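Local structure of putative methylase (Clostridium difficile, 3LDU) at residues I272-A277 with I286-G291. The protein binds GTP in its methyltransferase domain and probably methylates guanine in ribosomal RNA. Sequence-based numbering, arbitrary orientation.
Sequences IARENA and IEFNVG. With GTP (guanosine-5'-triphosphate), chain B.
Ile286 opens the strand's contact with helix 272-277 by directing CD1 at the methyl of Ala277, 4.3 Å from its CB, while its CG2 branch lies against one face of the Phe288 ring, offset toward the rim. A branched residue thus serves both neighbours. Glu287 turns from the helix; its OE2 takes a 2.9 Å hydrogen bond from Asn289 ND2 through the anti lone pair, in the plane of that amide. Phe288 carries most of the contact. With chi1 at -68°, CG stands beside the backbone N, which lays one face of the ring against the helix: on the face opposite Ile286, Ala273 CB sits 3.6 Å from the ring centroid and 7° off the ring normal, a CH-pi contact, while Ala277 CB meets the edge at CE2, 3.9 Å away. Alanines one helical turn apart let a flat ring come this close. Helix and strand, their directions 166° apart, are the second half of the beta-alpha-beta unit 260-264, 267-280, 286-290 in the Rossmann-like methyltransferase domain; strand 286-290 borders the sheet beside 260-264, and Leu210 of helix 208-217 also packs on Phe288. The backbone of Phe288 is held by Arg274, whose long, extended side chain can lie along the surface and still reach the strand. Its NH2 gives Phe288 O a 2.8 Å bond nearly along the C=O axis, with the acceptor tilted from the guanidinium plane, and NE adds a weak one to the same oxygen. A water accepts from Phe288 N and, weakly, from Arg274 NE, linking the side chain to that backbone N-H. At Asn289, OD1 approaches the guanidinium edge in plane, 3.5 Å from Arg274 NH2. The strand ends at Val290, and in the loop residue Gly291 the carbonyl O faces N2 of the GTP guanine.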
ATOM      1  N   ILE A 272      -4.495 -19.633  10.064  1.00 23.00           N
ATOM      2  CA  ILE A 272      -4.802 -18.728   8.965  1.00 27.41           C
ATOM      3  C   ILE A 272      -3.505 -18.222   8.356  1.00 22.55           C
ATOM      4  O   ILE A 272      -3.375 -18.140   7.131  1.00 23.85           O
ATOM      5  CB  ILE A 272      -5.674 -17.536   9.440  1.00 29.33           C
ATOM      6  CG1 ILE A 272      -7.088 -18.023   9.788  1.00 31.72           C
ATOM      7  CG2 ILE A 272      -5.728 -16.435   8.375  1.00 28.40           C
ATOM      8  CD1 ILE A 272      -7.979 -16.963  10.432  1.00 30.21           C
ATOM      9  N   ALA A 273      -2.557 -17.875   9.220  1.00 20.63           N
ATOM     10  CA  ALA A 273      -1.271 -17.359   8.772  1.00 19.91           C
ATOM     11  C   ALA A 273      -0.571 -18.381   7.880  1.00 19.92           C
ATOM     12  O   ALA A 273      -0.032 -18.023   6.830  1.00 19.71           O
ATOM     13  CB  ALA A 273      -0.378 -16.996   9.979  1.00 19.34           C
ATOM     14  N   ARG A 274      -0.559 -19.644   8.305  1.00 19.87           N
ATOM     15  CA  ARG A 274       0.022 -20.714   7.490  1.00 20.89           C
ATOM     16  C   ARG A 274      -0.663 -20.827   6.126  1.00 23.72           C
ATOM     17  O   ARG A 274       0.002 -20.938   5.097  1.00 25.79           O
ATOM     18  CB  ARG A 274      -0.030 -22.047   8.226  1.00 22.54           C
ATOM     19  CG  ARG A 274       0.861 -22.053   9.463  1.00 19.27           C
ATOM     20  CD  ARG A 274       0.756 -23.381  10.187  1.00 23.85           C
ATOM     21  NE  ARG A 274       1.781 -23.521  11.216  1.00 25.66           N
ATOM     22  CZ  ARG A 274       1.840 -24.543  12.065  1.00 27.82           C
ATOM     23  NH1 ARG A 274       0.922 -25.496  11.998  1.00 26.87           N
ATOM     24  NH2 ARG A 274       2.808 -24.612  12.984  1.00 24.53           N
ATOM     25  N   GLU A 275      -1.990 -20.798   6.123  1.00 22.51           N
ATOM     26  CA  GLU A 275      -2.750 -20.861   4.863  1.00 23.71           C
ATOM     27  C   GLU A 275      -2.407 -19.689   3.960  1.00 23.85           C
ATOM     28  O   GLU A 275      -2.207 -19.847   2.742  1.00 22.58           O
ATOM     29  CB  GLU A 275      -4.250 -20.847   5.145  1.00 28.42           C
ATOM     30  CG  GLU A 275      -4.779 -22.140   5.751  1.00 39.40           C
ATOM     31  CD  GLU A 275      -6.203 -22.008   6.264  1.00 52.07           C
ATOM     32  OE1 GLU A 275      -6.658 -22.909   7.002  1.00 57.89           O
ATOM     33  OE2 GLU A 275      -6.866 -21.002   5.935  1.00 51.44           O
ATOM     34  N   ASN A 276      -2.356 -18.503   4.559  1.00 20.38           N
ATOM     35  CA  ASN A 276      -2.085 -17.284   3.799  1.00 26.70           C
ATOM     36  C   ASN A 276      -0.681 -17.299   3.188  1.00 28.06           C
ATOM     37  O   ASN A 276      -0.497 -16.897   2.032  1.00 22.31           O
ATOM     38  CB  ASN A 276      -2.302 -16.030   4.655  1.00 25.65           C
ATOM     39  CG  ASN A 276      -3.776 -15.714   4.879  1.00 28.12           C
ATOM     40  OD1 ASN A 276      -4.657 -16.374   4.331  1.00 33.36           O
ATOM     41  ND2 ASN A 276      -4.045 -14.694   5.699  1.00 31.18           N
ATOM     42  N   ALA A 277       0.304 -17.760   3.957  1.00 21.72           N
ATOM     43  CA  ALA A 277       1.663 -17.856   3.433  1.00 24.20           C
ATOM     44  C   ALA A 277       1.739 -18.815   2.249  1.00 25.44           C
ATOM     45  O   ALA A 277       2.479 -18.569   1.306  1.00 23.29           O
ATOM     46  CB  ALA A 277       2.634 -18.277   4.518  1.00 25.53           C
ATOM     47  N   ILE A 286       8.721 -19.011   6.064  1.00 21.26           N
ATOM     48  CA  ILE A 286       8.159 -18.600   7.344  1.00 22.62           C
ATOM     49  C   ILE A 286       7.731 -19.797   8.163  1.00 23.48           C
ATOM     50  O   ILE A 286       7.148 -20.745   7.642  1.00 22.63           O
ATOM     51  CB  ILE A 286       6.912 -17.705   7.176  1.00 21.82           C
ATOM     52  CG1 ILE A 286       7.155 -16.632   6.127  1.00 20.46           C
ATOM     53  CG2 ILE A 286       6.554 -17.062   8.507  1.00 20.72           C
ATOM     54  CD1 ILE A 286       5.897 -15.828   5.790  1.00 24.41           C
ATOM     55  N   GLU A 287       8.017 -19.750   9.455  1.00 21.67           N
ATOM     56  CA  GLU A 287       7.494 -20.757  10.364  1.00 25.32           C
ATOM     57  C   GLU A 287       6.625 -20.064  11.415  1.00 23.39           C
ATOM     58  O   GLU A 287       7.094 -19.178  12.129  1.00 24.06           O
ATOM     59  CB  GLU A 287       8.638 -21.535  11.014  1.00 30.61           C
ATOM     60  CG  GLU A 287       8.181 -22.516  12.067  1.00 39.55           C
ATOM     61  CD  GLU A 287       9.339 -23.281  12.685  1.00 42.98           C
ATOM     62  OE1 GLU A 287      10.188 -23.790  11.921  1.00 45.71           O
ATOM     63  OE2 GLU A 287       9.390 -23.377  13.932  1.00 40.41           O
ATOM     64  N   PHE A 288       5.357 -20.461  11.476  1.00 23.21           N
ATOM     65  CA  PHE A 288       4.378 -19.879  12.387  1.00 24.98           C
ATOM     66  C   PHE A 288       4.071 -20.913  13.460  1.00 25.07           C
ATOM     67  O   PHE A 288       3.922 -22.096  13.148  1.00 26.05           O
ATOM     68  CB  PHE A 288       3.063 -19.594  11.657  1.00 22.69           C
ATOM     69  CG  PHE A 288       3.132 -18.489  10.627  1.00 20.11           C
ATOM     70  CD1 PHE A 288       3.169 -17.153  11.015  1.00 19.38           C
ATOM     71  CD2 PHE A 288       3.085 -18.785   9.280  1.00 27.30           C
ATOM     72  CE1 PHE A 288       3.195 -16.124  10.059  1.00 22.79           C
ATOM     73  CE2 PHE A 288       3.106 -17.773   8.328  1.00 26.06           C
ATOM     74  CZ  PHE A 288       3.167 -16.444   8.723  1.00 25.11           C
ATOM     75  N   ASN A 289       3.976 -20.466  14.709  1.00 23.06           N
ATOM     76  CA  ASN A 289       3.683 -21.344  15.847  1.00 27.30           C
ATOM     77  C   ASN A 289       2.852 -20.620  16.899  1.00 27.62           C
ATOM     78  O   ASN A 289       2.944 -19.402  17.046  1.00 22.55           O
ATOM     79  CB  ASN A 289       4.976 -21.815  16.522  1.00 32.48           C
ATOM     80  CG  ASN A 289       5.723 -22.851  15.709  1.00 34.28           C
ATOM     81  OD1 ASN A 289       5.217 -23.946  15.455  1.00 34.27           O
ATOM     82  ND2 ASN A 289       6.944 -22.510  15.302  1.00 38.13           N
ATOM     83  N   VAL A 290       2.049 -21.370  17.643  1.00 25.94           N
ATOM     84  CA  VAL A 290       1.460 -20.813  18.855  1.00 25.15           C
ATOM     85  C   VAL A 290       2.592 -20.530  19.835  1.00 28.43           C
ATOM     86  O   VAL A 290       3.471 -21.361  20.040  1.00 27.47           O
ATOM     87  CB  VAL A 290       0.426 -21.775  19.475  1.00 27.14           C
ATOM     88  CG1 VAL A 290      -0.062 -21.255  20.821  1.00 23.36           C
ATOM     89  CG2 VAL A 290      -0.743 -21.955  18.520  1.00 31.33           C
ATOM     90  N   GLY A 291       2.592 -19.327  20.404  1.00 23.74           N
ATOM     91  CA  GLY A 291       3.601 -18.931  21.368  1.00 27.38           C
ATOM     92  C   GLY A 291       3.208 -17.630  22.043  1.00 28.80           C
ATOM     93  O   GLY A 291       2.372 -16.883  21.531  1.00 25.96           O
TER
HETATM   94  PG  GTP B 383      -1.710  -8.993  11.270  0.70 67.03           P
HETATM   95  O1G GTP B 383      -0.286  -9.508  11.297  0.70 70.63           O
HETATM   96  O2G GTP B 383      -1.863  -8.081  10.084  0.70 65.55           O
HETATM   97  O3G GTP B 383      -2.697 -10.125  11.102  0.70 62.43           O
HETATM   98  O3B GTP B 383      -1.985  -8.193  12.652  0.70 73.72           O
HETATM   99  PB  GTP B 383      -2.951  -8.833  13.778  0.70 99.85           P
HETATM  100  O1B GTP B 383      -4.312  -8.196  13.632  0.70 98.87           O
HETATM  101  O2B GTP B 383      -3.079 -10.323  13.605  0.70102.45           O
HETATM  102  O3A GTP B 383      -2.384  -8.485  15.250  0.70 44.75           O
HETATM  103  PA  GTP B 383      -3.482  -7.972  16.327  0.70 39.98           P
HETATM  104  O1A GTP B 383      -4.688  -8.884  16.248  0.70 59.58           O
HETATM  105  O2A GTP B 383      -3.893  -6.548  16.036  0.70 55.74           O
HETATM  106  O5' GTP B 383      -2.858  -8.125  17.797  0.90 50.49           O
HETATM  107  C5' GTP B 383      -1.625  -8.766  17.876  0.90 48.50           C
HETATM  108  C4' GTP B 383      -1.876 -10.258  18.057  0.90 43.60           C
HETATM  109  O4' GTP B 383      -1.211 -10.605  19.239  0.90 43.80           O
HETATM  110  C3' GTP B 383      -3.326 -10.709  18.248  0.90 34.80           C
HETATM  111  O3' GTP B 383      -3.621 -11.641  17.230  0.90 32.86           O
HETATM  112  C2' GTP B 383      -3.379 -11.410  19.602  0.90 35.36           C
HETATM  113  O2' GTP B 383      -3.981 -12.688  19.543  0.90 33.59           O
HETATM  114  C1' GTP B 383      -1.915 -11.629  19.895  0.90 36.80           C
HETATM  115  N9  GTP B 383      -1.518 -11.568  21.306  0.90 29.38           N
HETATM  116  C8  GTP B 383      -2.060 -10.905  22.375  0.90 30.85           C
HETATM  117  N7  GTP B 383      -1.281 -11.176  23.458  0.90 34.27           N
HETATM  118  C5  GTP B 383      -0.272 -12.003  23.080  0.90 33.33           C
HETATM  119  C6  GTP B 383       0.789 -12.584  23.765  0.90 38.65           C
HETATM  120  O6  GTP B 383       0.958 -12.390  24.979  0.90 36.72           O
HETATM  121  N1  GTP B 383       1.659 -13.388  23.058  0.90 34.03           N
HETATM  122  C2  GTP B 383       1.487 -13.614  21.704  0.90 32.61           C
HETATM  123  N2  GTP B 383       2.358 -14.381  21.070  0.90 30.66           N
HETATM  124  N3  GTP B 383       0.422 -13.045  21.010  0.90 25.23           N
HETATM  125  C4  GTP B 383      -0.421 -12.251  21.717  0.90 33.81           C
HETATM  126  O   HOH W   1       4.574 -22.457   9.657  1.00 28.92           O